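Local coordinates for porin (Acinetobacter baumannii AB307-0294, PDB 5DL7), which probably serves as an outer-membrane porin of the OprD family, a beta-barrel channel that lets small solutes cross the bacterial outer membrane, at residues A[145-150]-A[166-171]; A[68-73]-A[109-114]. All blocks are in the same frame, centred on the assembly; numbering follows the deposited sequence.

Interaction 1 (A[145-150]-A[166-171]). With C8E ((hydroxyethyloxy)tri(ethyloxy)octane), chain J.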
ATOM      1  N   THR A 145       9.222  -2.797   5.918  1.00 23.59           N
ATOM      2  CA  THR A 145       9.657  -2.003   7.009  1.00 24.99           C
ATOM      3  C   THR A 145      10.897  -1.180   6.607  1.00 25.04           C
ATOM      4  O   THR A 145      11.575  -1.489   5.675  1.00 25.44           O
ATOM      5  CB  THR A 145       9.922  -2.728   8.365  1.00 27.69           C
ATOM      6  OG1 THR A 145      11.055  -3.590   8.291  1.00 27.91           O
ATOM      7  CG2 THR A 145       8.651  -3.560   8.832  1.00 28.61           C
ATOM      8  N   TYR A 146      11.142  -0.154   7.401  1.00 22.03           N
ATOM      9  CA  TYR A 146      12.350   0.745   7.188  1.00 21.98           C
ATOM     10  C   TYR A 146      13.092   0.879   8.489  1.00 23.91           C
ATOM     11  O   TYR A 146      12.513   0.740   9.558  1.00 27.48           O
ATOM     12  CB  TYR A 146      11.888   2.142   6.693  1.00 22.00           C
ATOM     13  CG  TYR A 146      11.442   2.149   5.323  1.00 21.54           C
ATOM     14  CD1 TYR A 146      10.148   1.859   4.966  1.00 20.84           C
ATOM     15  CD2 TYR A 146      12.293   2.523   4.298  1.00 20.92           C
ATOM     16  CE1 TYR A 146       9.695   1.842   3.660  1.00 21.07           C
ATOM     17  CE2 TYR A 146      11.876   2.578   2.991  1.00 20.97           C
ATOM     18  CZ  TYR A 146      10.520   2.234   2.645  1.00 20.89           C
ATOM     19  OH  TYR A 146      10.180   2.335   1.323  1.00 21.90           O
ATOM     20  N   ARG A 147      14.404   1.171   8.445  1.00 23.82           N
ATOM     21  CA  ARG A 147      15.195   1.389   9.606  1.00 24.55           C
ATOM     22  C   ARG A 147      15.658   2.782   9.667  1.00 24.49           C
ATOM     23  O   ARG A 147      16.058   3.294   8.665  1.00 24.26           O
ATOM     24  CB  ARG A 147      16.489   0.489   9.534  1.00 32.75           C
ATOM     25  CG  ARG A 147      16.601  -0.247  10.736  1.00 43.18           C
ATOM     26  CD  ARG A 147      17.708  -1.365  10.601  1.00 45.43           C
ATOM     27  NE  ARG A 147      17.152  -2.669  10.977  1.00 44.07           N
ATOM     28  CZ  ARG A 147      17.925  -3.765  10.965  1.00 50.08           C
ATOM     29  NH1 ARG A 147      19.139  -3.665  10.400  1.00 45.86           N
ATOM     30  NH2 ARG A 147      17.450  -4.919  11.384  1.00 49.21           N
ATOM     31  N   GLY A 148      15.407   3.426  10.797  1.00 26.46           N
ATOM     32  CA  GLY A 148      15.806   4.843  11.001  1.00 25.52           C
ATOM     33  C   GLY A 148      15.188   5.418  12.231  1.00 25.35           C
ATOM     34  O   GLY A 148      15.066   4.746  13.289  1.00 27.76           O
ATOM     35  N   ILE A 149      14.762   6.691  12.084  1.00 23.68           N
ATOM     36  CA  ILE A 149      14.228   7.498  13.187  1.00 25.88           C
ATOM     37  C   ILE A 149      12.919   8.113  12.654  1.00 26.09           C
ATOM     38  O   ILE A 149      12.711   8.486  11.487  1.00 25.44           O
ATOM     39  CB  ILE A 149      15.197   8.605  13.507  1.00 30.19           C
ATOM     40  CG1 ILE A 149      16.480   7.956  14.075  1.00 34.56           C
ATOM     41  CG2 ILE A 149      14.595   9.514  14.531  1.00 35.45           C
ATOM     42  CD1 ILE A 149      17.640   8.918  13.787  1.00 43.64           C
ATOM     43  N   ARG A 150      11.983   8.124  13.618  1.00 25.58           N
ATOM     44  CA  ARG A 150      10.642   8.759  13.376  1.00 25.13           C
ATOM     45  C   ARG A 150      10.436   9.694  14.577  1.00 27.09           C
ATOM     46  O   ARG A 150      10.637   9.372  15.693  1.00 27.32           O
ATOM     47  CB  ARG A 150       9.514   7.732  13.355  1.00 27.79           C
ATOM     48  CG  ARG A 150       8.050   8.258  13.098  1.00 26.34           C
ATOM     49  CD  ARG A 150       7.020   7.238  13.487  1.00 28.72           C
ATOM     50  NE  ARG A 150       5.710   7.724  13.064  1.00 30.90           N
ATOM     51  CZ  ARG A 150       4.548   7.370  13.668  1.00 34.88           C
ATOM     52  NH1 ARG A 150       4.527   6.488  14.549  1.00 35.82           N
ATOM     53  NH2 ARG A 150       3.417   7.939  13.266  1.00 39.21           N
ATOM     54  N   VAL A 166      15.355   7.640   7.195  1.00 21.54           N
ATOM     55  CA  VAL A 166      15.596   6.248   7.136  1.00 23.40           C
ATOM     56  C   VAL A 166      16.727   5.948   6.117  1.00 23.11           C
ATOM     57  O   VAL A 166      16.918   6.755   5.181  1.00 24.09           O
ATOM     58  CB  VAL A 166      14.314   5.419   6.650  1.00 23.50           C
ATOM     59  CG1 VAL A 166      13.261   5.537   7.791  1.00 27.21           C
ATOM     60  CG2 VAL A 166      13.766   5.810   5.345  1.00 25.08           C
ATOM     61  N   ASP A 167      17.411   4.876   6.381  1.00 24.22           N
ATOM     62  CA  ASP A 167      18.501   4.563   5.449  1.00 25.68           C
ATOM     63  C   ASP A 167      18.462   3.126   4.961  1.00 32.20           C
ATOM     64  O   ASP A 167      19.386   2.812   4.311  1.00 40.37           O
ATOM     65  CB  ASP A 167      19.861   4.838   6.080  1.00 30.25           C
ATOM     66  CG  ASP A 167      20.133   4.074   7.343  1.00 36.42           C
ATOM     67  OD1 ASP A 167      19.332   3.293   7.890  1.00 33.07           O
ATOM     68  OD2 ASP A 167      21.166   4.477   7.960  1.00 44.19           O
ATOM     69  N   GLU A 168      17.537   2.244   5.375  1.00 25.20           N
ATOM     70  CA  GLU A 168      17.493   0.918   4.783  1.00 26.03           C
ATOM     71  C   GLU A 168      16.002   0.547   4.789  1.00 23.12           C
ATOM     72  O   GLU A 168      15.262   1.083   5.632  1.00 22.73           O
ATOM     73  CB  GLU A 168      18.269  -0.093   5.695  1.00 30.89           C
ATOM     74  CG  GLU A 168      19.648   0.283   5.954  1.00 37.19           C
ATOM     75  CD  GLU A 168      20.308  -0.851   6.754  1.00 43.86           C
ATOM     76  OE1 GLU A 168      20.120  -0.957   7.977  1.00 45.74           O
ATOM     77  OE2 GLU A 168      20.744  -1.751   6.014  1.00 44.79           O
ATOM     78  N   VAL A 169      15.692  -0.414   3.970  1.00 24.60           N
ATOM     79  CA  VAL A 169      14.359  -0.943   3.781  1.00 22.59           C
ATOM     80  C   VAL A 169      14.428  -2.464   3.840  1.00 23.87           C
ATOM     81  O   VAL A 169      15.390  -3.063   3.288  1.00 25.02           O
ATOM     82  CB  VAL A 169      13.745  -0.431   2.453  1.00 22.74           C
ATOM     83  CG1 VAL A 169      14.476  -0.888   1.201  1.00 22.74           C
ATOM     84  CG2 VAL A 169      12.241  -0.843   2.365  1.00 23.57           C
ATOM     85  N   ARG A 170      13.439  -3.136   4.503  1.00 23.87           N
ATOM     86  CA  ARG A 170      13.377  -4.570   4.349  1.00 24.55           C
ATOM     87  C   ARG A 170      12.044  -4.887   3.631  1.00 23.96           C
ATOM     88  O   ARG A 170      10.992  -4.668   4.221  1.00 25.46           O
ATOM     89  CB  ARG A 170      13.422  -5.202   5.725  1.00 25.32           C
ATOM     90  CG  ARG A 170      13.290  -6.725   5.660  1.00 28.41           C
ATOM     91  CD  ARG A 170      13.899  -7.506   6.780  1.00 28.67           C
ATOM     92  NE  ARG A 170      13.438  -7.130   8.107  1.00 30.85           N
ATOM     93  CZ  ARG A 170      14.024  -7.546   9.208  1.00 34.20           C
ATOM     94  NH1 ARG A 170      15.098  -8.357   9.078  1.00 37.60           N
ATOM     95  NH2 ARG A 170      13.600  -7.188  10.416  1.00 39.16           N
ATOM     96  N   GLN A 171      12.166  -5.339   2.446  1.00 23.21           N
ATOM     97  CA  GLN A 171      11.022  -5.549   1.535  1.00 23.38           C
ATOM     98  C   GLN A 171      10.133  -6.654   2.150  1.00 24.50           C
ATOM     99  O   GLN A 171      10.571  -7.517   2.882  1.00 22.98           O
ATOM    100  CB  GLN A 171      11.369  -5.831   0.155  1.00 23.64           C
ATOM    101  CG  GLN A 171      12.321  -4.812  -0.514  1.00 25.70           C
ATOM    102  CD  GLN A 171      11.604  -3.397  -0.725  1.00 24.40           C
ATOM    103  OE1 GLN A 171      10.599  -3.091  -0.110  1.00 24.30           O
ATOM    104  NE2 GLN A 171      12.374  -2.464  -1.383  1.00 24.75           N
TER
HETATM  105  C10 C8E J 509      19.545   6.022  11.578  1.00 61.11           C
HETATM  106  C11 C8E J 509      19.501   4.484  11.779  1.00 67.45           C
HETATM  107  O12 C8E J 509      19.280   4.149  13.164  1.00 64.06           O
HETATM  108  C13 C8E J 509      18.512   2.941  13.523  1.00 52.77           C
HETATM  109  C14 C8E J 509      19.132   1.522  13.326  1.00 52.41           C
HETATM  110  O15 C8E J 509      18.206   0.602  13.984  1.00 54.68           O
HETATM  111  C16 C8E J 509      18.373  -0.796  14.175  1.00 47.65           C
HETATM  112  C17 C8E J 509      17.239  -1.504  14.977  1.00 43.31           C
HETATM  113  O18 C8E J 509      17.392  -0.748  16.178  1.00 43.07           O
HETATM  114  C19 C8E J 509      16.499  -1.029  17.212  1.00 43.73           C
HETATM  115  C20 C8E J 509      16.920   0.060  18.215  1.00 43.78           C
HETATM  116  O21 C8E J 509      16.352  -0.295  19.450  1.00 55.90           O
HETATM  117  O   HOH W   1      10.803  -6.141   8.413  1.00 30.79           O

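Interaction 2 (A[68-73]-A[109-114])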
ATOM      1  N   PHE A  68      10.033   5.942  28.494  1.00 40.10           N
ATOM      2  CA  PHE A  68      10.696   5.061  27.477  1.00 39.81           C
ATOM      3  C   PHE A  68       9.822   3.868  27.235  1.00 39.04           C
ATOM      4  O   PHE A  68       9.084   3.431  28.109  1.00 42.44           O
ATOM      5  CB  PHE A  68      12.022   4.633  27.958  1.00 42.85           C
ATOM      6  CG  PHE A  68      13.005   5.754  28.063  1.00 44.11           C
ATOM      7  CD1 PHE A  68      13.586   6.281  26.905  1.00 45.72           C
ATOM      8  CD2 PHE A  68      13.283   6.328  29.288  1.00 49.87           C
ATOM      9  CE1 PHE A  68      14.456   7.375  27.025  1.00 46.83           C
ATOM     10  CE2 PHE A  68      14.212   7.327  29.399  1.00 51.01           C
ATOM     11  CZ  PHE A  68      14.790   7.854  28.276  1.00 48.61           C
ATOM     12  N   GLY A  69       9.874   3.341  26.062  1.00 39.36           N
ATOM     13  CA  GLY A  69       9.262   2.075  25.801  1.00 41.01           C
ATOM     14  C   GLY A  69       9.845   1.369  24.569  1.00 41.91           C
ATOM     15  O   GLY A  69      10.914   1.737  24.085  1.00 38.93           O
ATOM     16  N   VAL A  70       9.178   0.292  24.172  1.00 42.68           N
ATOM     17  CA  VAL A  70       9.705  -0.587  23.098  1.00 43.52           C
ATOM     18  C   VAL A  70       8.551  -1.149  22.309  1.00 41.90           C
ATOM     19  O   VAL A  70       7.496  -1.441  22.880  1.00 46.40           O
ATOM     20  CB  VAL A  70      10.624  -1.616  23.728  1.00 43.00           C
ATOM     21  CG1 VAL A  70       9.931  -2.417  24.801  1.00 49.60           C
ATOM     22  CG2 VAL A  70      11.070  -2.615  22.662  1.00 43.64           C
ATOM     23  N   ASP A  71       8.695  -1.340  21.027  1.00 38.12           N
ATOM     24  CA  ASP A  71       7.663  -1.962  20.204  1.00 37.68           C
ATOM     25  C   ASP A  71       8.474  -3.132  19.427  1.00 40.03           C
ATOM     26  O   ASP A  71       9.667  -3.095  19.238  1.00 35.76           O
ATOM     27  CB  ASP A  71       7.100  -1.132  19.098  1.00 37.68           C
ATOM     28  CG  ASP A  71       6.334   0.208  19.575  1.00 41.00           C
ATOM     29  OD1 ASP A  71       5.868   0.137  20.718  1.00 43.58           O
ATOM     30  OD2 ASP A  71       6.281   1.280  18.793  1.00 44.59           O
ATOM     31  N   VAL A  72       7.764  -4.153  19.056  1.00 39.18           N
ATOM     32  CA  VAL A  72       8.352  -5.289  18.399  1.00 37.56           C
ATOM     33  C   VAL A  72       7.385  -5.760  17.296  1.00 37.17           C
ATOM     34  O   VAL A  72       6.121  -5.744  17.464  1.00 35.31           O
ATOM     35  CB  VAL A  72       8.732  -6.315  19.339  1.00 38.91           C
ATOM     36  CG1 VAL A  72       7.538  -6.876  19.998  1.00 44.73           C
ATOM     37  CG2 VAL A  72       9.414  -7.559  18.701  1.00 41.95           C
ATOM     38  N   LEU A  73       7.936  -6.221  16.154  1.00 32.30           N
ATOM     39  CA  LEU A  73       7.107  -6.817  15.114  1.00 32.29           C
ATOM     40  C   LEU A  73       7.867  -8.188  14.786  1.00 32.16           C
ATOM     41  O   LEU A  73       8.935  -8.085  14.274  1.00 33.90           O
ATOM     42  CB  LEU A  73       7.075  -5.960  13.976  1.00 32.14           C
ATOM     43  CG  LEU A  73       6.259  -6.355  12.772  1.00 37.10           C
ATOM     44  CD1 LEU A  73       4.742  -6.485  13.094  1.00 37.21           C
ATOM     45  CD2 LEU A  73       6.563  -5.463  11.615  1.00 37.17           C
ATOM     46  N   ILE A 109      12.467 -10.151  12.398  1.00 28.44           N
ATOM     47  CA  ILE A 109      12.007  -9.470  13.617  1.00 31.14           C
ATOM     48  C   ILE A 109      12.393  -7.997  13.492  1.00 34.30           C
ATOM     49  O   ILE A 109      13.566  -7.690  13.134  1.00 33.42           O
ATOM     50  CB  ILE A 109      12.417 -10.092  14.922  1.00 33.92           C
ATOM     51  CG1 ILE A 109      11.972  -9.222  16.130  1.00 35.70           C
ATOM     52  CG2 ILE A 109      13.928 -10.187  15.093  1.00 35.46           C
ATOM     53  CD1 ILE A 109      12.026  -9.983  17.411  1.00 38.79           C
ATOM     54  N   GLY A 110      11.482  -7.053  13.767  1.00 33.17           N
ATOM     55  CA  GLY A 110      11.773  -5.638  13.943  1.00 34.54           C
ATOM     56  C   GLY A 110      11.566  -5.096  15.309  1.00 31.28           C
ATOM     57  O   GLY A 110      10.699  -5.541  15.988  1.00 35.07           O
ATOM     58  N   ILE A 111      12.499  -4.362  15.808  1.00 32.58           N
ATOM     59  CA  ILE A 111      12.416  -3.810  17.177  1.00 35.41           C
ATOM     60  C   ILE A 111      12.537  -2.274  17.102  1.00 34.02           C
ATOM     61  O   ILE A 111      13.304  -1.773  16.295  1.00 30.22           O
ATOM     62  CB  ILE A 111      13.637  -4.210  17.964  1.00 43.11           C
ATOM     63  CG1 ILE A 111      13.904  -5.707  17.775  1.00 56.07           C
ATOM     64  CG2 ILE A 111      13.474  -3.815  19.374  1.00 45.85           C
ATOM     65  CD1 ILE A 111      13.188  -6.569  18.764  1.00 54.83           C
ATOM     66  N   THR A 112      11.865  -1.539  18.009  1.00 33.41           N
ATOM     67  CA  THR A 112      11.899  -0.078  17.992  1.00 31.69           C
ATOM     68  C   THR A 112      11.993   0.402  19.409  1.00 32.55           C
ATOM     69  O   THR A 112      11.339  -0.152  20.306  1.00 37.04           O
ATOM     70  CB  THR A 112      10.582   0.542  17.458  1.00 33.29           C
ATOM     71  OG1 THR A 112      10.067  -0.185  16.371  1.00 35.87           O
ATOM     72  CG2 THR A 112      10.788   2.004  17.020  1.00 32.04           C
ATOM     73  N   GLY A 113      12.897   1.288  19.729  1.00 30.46           N
ATOM     74  CA  GLY A 113      12.916   1.864  21.015  1.00 31.05           C
ATOM     75  C   GLY A 113      12.196   3.236  20.843  1.00 29.73           C
ATOM     76  O   GLY A 113      12.248   3.859  19.805  1.00 31.57           O
ATOM     77  N   LYS A 114      11.538   3.662  21.936  1.00 32.98           N
ATOM     78  CA  LYS A 114      10.753   4.920  21.905  1.00 33.33           C
ATOM     79  C   LYS A 114      10.860   5.641  23.159  1.00 32.74           C
ATOM     80  O   LYS A 114      11.067   5.135  24.266  1.00 35.48           O
ATOM     81  CB  LYS A 114       9.298   4.603  21.478  1.00 33.37           C
ATOM     82  CG  LYS A 114       8.579   3.757  22.421  1.00 40.06           C
ATOM     83  CD  LYS A 114       7.199   3.336  21.812  1.00 41.78           C
ATOM     84  CE  LYS A 114       6.502   2.714  23.031  1.00 44.53           C
ATOM     85  NZ  LYS A 114       5.260   2.115  22.462  1.00 47.57           N
TER

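Interaction 1 (A[145-150]-A[166-171])
One face of the Tyr146 ring is met by Val169, whose CG2 lies 3.7 Å from the ring centroid and 20° off the normal, a CH-pi contact displaced toward the CE2–CZ bond; Tyr146 CE2 and CZ are each 3.5 Å from Val169 CG2, nearer than CE1. Tyr146 CG stands anti to its carbonyl carbon (chi1 -73°), which brings the ring alongside Val169 in the neighbouring strand; Val166 CG2 approaches CD2 obliquely at 3.8 Å. On the opposite face of the sheet are two guanidinium groups. That of Arg147 meets Glu168 OE1 at its edge, but the planes are 60° apart and NH1 to OE1 measures 3.8 Å, a long salt bridge; Asp126, bound to Arg147 NE, is the stronger partner. The edge of the Arg170 guanidinium faces Thr145 OG1, and one water joins them, 2.6 Å from Thr145 OG1 and accepting from Arg170 NE at 2.8 Å. Tyr177 OH also bonds Thr145 OG1, while Ile175 O and Ile109 O take Arg170 NH1 and NH2, fixing the rotation of the group.

These side chains ride on antiparallel strands of the porin barrel: Thr145 and Arg170 form a hydrogen-bonded pair, Tyr146 and Val169 a non-hydrogen-bonded one. At Gly148 the chain turns a corner, and the lack of a side chain there allows the backbone to close on Val166. Just before it, Asp167 N donates to Arg147 O at 3.1 Å, nearly in line with the carbonyl. The detergent (hydroxyethyloxy)tri(ethyloxy)octane runs past this corner, its C16 lying 3.7 Å from Arg147 CD and its C11 beside Gly148 CA.

Interaction 2 (A[68-73]-A[109-114])
Lys114 fills the hollow above Gly69, which has no side chain: CG rests 3.5 Å from Gly69 C, and CE passes over Val70 N at 3.8 Å. With CG lodged between its own backbone N and carbonyl carbon (chi1 64°) and the rest extended, the chain reaches diagonally past one residue pair and crosses Asp71 at about a right angle. There NZ meets Asp71 OD1 at 2.7 Å on the syn side, 16° out of the carboxylate plane, a hydrogen-bonded salt bridge. Ser59 O and the ring of Tyr61, through a cation-pi contact, also hold the ammonium group.

On the other face the bumps are aliphatic. Val72 CG2, anti to its backbone N, rests against the notch of two adjoining isoleucine tips, 3.8 Å from Ile109 CD1 and 3.9 Å from Ile111 CD1, both on one side of it. Val70 CG2 touches Ile111 CG2 more loosely, at 4.2 Å, and Gly113 across from Val70 adds no bulk. These apolar groups, and a bound (hydroxyethyloxy)tri(ethyloxy)octane touching Gly113, are consistent with a lipid-facing barrel wall.

Six backbone hydrogen bonds, two at each of Gly69–Lys114, Asp71–Thr112 and Leu73–Gly110, set the antiparallel register. Strand 46-58 continues the barrel beyond 68-73, with Val72 bonded to Gly57; beyond 109-114, strand 120-124 follows, Gly113 backbone-bonded to Val124 and Phe123 packing on Asp71, Thr112 and Lys114.

How the interactions relate
Interactions 1 and 2 are neighbouring pieces of the same barrel wall, their centres about 13 Å apart, and they touch directly. Arg170 NH2 lies 2.8 Å from Ile109 O, a probable hydrogen bond from the later hairpin to the earlier strand pair, and Thr145 CG2 packs 4.0 Å from Leu73 CD2. Asp126 adds a second tie, with OD1 paired to Arg147 NE and OD2 accepting from Ile111 N. Along the chain, interaction 2 closes before interaction 1 opens. A bound calcium ion is about 13 Å from the Arg170 side chain, too far for Arg170 to coordinate it; interaction 2 lies away from the calcium sites.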